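Local structure of putative polysaccharide biosynthesis protein with aminopeptidase-like domain (Clostridium acetobutylicum, 3K9T) at the interface of chains A and B. The protein binds one zinc ion per subunit and may serve in the biosynthesis of modified polysaccharides, with no peptidase activity expected despite low similarity to aminopeptidases. Numbering follows the deposited sequence. Chains: chain A/B, putative peptidase.

The interface of chains A and B. Residues chain A 64-66, 133; chain B 367-369, 372.
The side chain of B:Gln369 lies flat over one face of the A:Trp65 indole at this subunit contact of the homotrimer, where the winged helix-turn-helix region of chain B meets the insert region of chain A. B:Gln369 CB sits 3.6 Å from the centroid of the A:Trp65 five-membered ring, and CG lies over the six-membered ring. With CG anti to the backbone N (chi1 -175°), the extended chain carries the amide over the CE3 edge of the indole, stacked with its plane 16° from that of the ring. The A:Tyr133 ring stands nearly perpendicular to this amide, A:Tyr133 CE1 being 3.8 Å from B:Gln369 NE2. At the opposite end of the indole, A:Trp65 NE1 donates in the ring plane to the main-chain O of B:Glu367 (2.8 Å), from above the carbonyl plane. Water 1 links the same O to the backbone N of A:Asp64.

Around this stack, the amide OE1 of B:Gln369 accepts the backbone N-H of A:Thr66, while NE2 reaches A:Thr66 O through water 3. The A:Asp64 carboxylate is shared: OD2 receives the backbone N-H of B:Gln369 on its anti side, and OD1 forms a salt bridge with B:Lys372, whose ammonium comes from above the carboxylate plane. Bends at chi2 and chi3 bring the two tips together, where B:Lys372 NZ also donates to the main-chain O of A:Asp64 at 3.0 Å. Water 2 joins that O to B:Gln369 OE1 and, at 2.7 Å, to the hydroxyl A:Thr66 OG1.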
# COMPACT_ATOMS: atom_id res chain seq x y z
N ASP A 64 12.00 -33.46 -16.96
CA ASP A 64 13.47 -33.49 -16.95
C ASP A 64 14.01 -34.56 -16.04
O ASP A 64 15.20 -34.84 -16.06
CB ASP A 64 14.06 -32.14 -16.49
CG ASP A 64 15.52 -32.00 -16.84
OD1 ASP A 64 15.88 -32.31 -17.99
OD2 ASP A 64 16.32 -31.61 -15.95
N TRP A 65 13.14 -35.18 -15.26
CA TRP A 65 13.60 -36.18 -14.31
C TRP A 65 13.47 -37.60 -14.83
O TRP A 65 12.75 -37.85 -15.79
CB TRP A 65 12.84 -36.04 -12.99
CG TRP A 65 13.13 -34.79 -12.28
CD1 TRP A 65 12.89 -33.52 -12.71
CD2 TRP A 65 13.73 -34.67 -10.98
NE1 TRP A 65 13.28 -32.61 -11.75
CE2 TRP A 65 13.80 -33.29 -10.68
CE3 TRP A 65 14.17 -35.59 -10.02
CZ2 TRP A 65 14.31 -32.82 -9.48
CZ3 TRP A 65 14.69 -35.11 -8.82
CH2 TRP A 65 14.75 -33.74 -8.57
N THR A 66 14.19 -38.50 -14.18
CA THR A 66 14.13 -39.91 -14.47
C THR A 66 13.68 -40.65 -13.24
O THR A 66 14.27 -40.47 -12.18
CB THR A 66 15.50 -40.45 -14.85
OG1 THR A 66 16.00 -39.72 -15.97
CG2 THR A 66 15.41 -41.95 -15.17
N TYR A 133 20.30 -40.02 -5.18
CA TYR A 133 20.77 -39.89 -6.55
C TYR A 133 22.28 -40.11 -6.79
O TYR A 133 22.70 -40.20 -7.93
CB TYR A 133 20.23 -38.56 -7.11
CG TYR A 133 18.68 -38.48 -7.08
CD1 TYR A 133 17.88 -39.29 -7.91
CD2 TYR A 133 18.03 -37.57 -6.24
CE1 TYR A 133 16.48 -39.22 -7.88
CE2 TYR A 133 16.62 -37.49 -6.21
CZ TYR A 133 15.87 -38.32 -7.03
OH TYR A 133 14.50 -38.23 -6.97
N GLU B 367 10.82 -28.31 -11.88
CA GLU B 367 12.21 -27.93 -11.80
C GLU B 367 13.05 -28.95 -12.55
O GLU B 367 12.61 -30.08 -12.79
CB GLU B 367 12.68 -27.61 -10.35
CG GLU B 367 12.51 -28.64 -9.29
CD GLU B 367 12.67 -28.07 -7.86
OE1 GLU B 367 12.39 -26.89 -7.58
OE2 GLU B 367 13.05 -28.87 -7.00
N PRO B 368 14.21 -28.52 -13.04
CA PRO B 368 15.08 -29.46 -13.70
C PRO B 368 15.73 -30.34 -12.67
O PRO B 368 15.82 -29.94 -11.50
CB PRO B 368 16.14 -28.57 -14.35
CG PRO B 368 16.12 -27.33 -13.59
CD PRO B 368 14.73 -27.15 -13.07
N GLN B 369 16.16 -31.52 -13.07
CA GLN B 369 16.86 -32.40 -12.14
C GLN B 369 18.30 -31.86 -12.06
O GLN B 369 19.17 -32.35 -12.77
CB GLN B 369 16.79 -33.83 -12.65
CG GLN B 369 17.39 -34.88 -11.74
CD GLN B 369 16.94 -36.28 -12.07
OE1 GLN B 369 16.49 -36.57 -13.19
NE2 GLN B 369 17.03 -37.17 -11.09
N LYS B 372 22.10 -33.20 -13.80
CA LYS B 372 22.33 -33.62 -15.19
C LYS B 372 23.36 -32.72 -15.90
O LYS B 372 23.83 -33.08 -16.98
CB LYS B 372 21.03 -33.56 -16.02
CG LYS B 372 19.95 -34.50 -15.58
CD LYS B 372 19.12 -34.98 -16.75
CE LYS B 372 18.24 -33.92 -17.34
NZ LYS B 372 17.24 -34.54 -18.30
O HOH W 1 11.39 -30.90 -15.17
O HOH W 2 16.87 -37.18 -16.14
O HOH W 3 16.93 -40.23 -10.74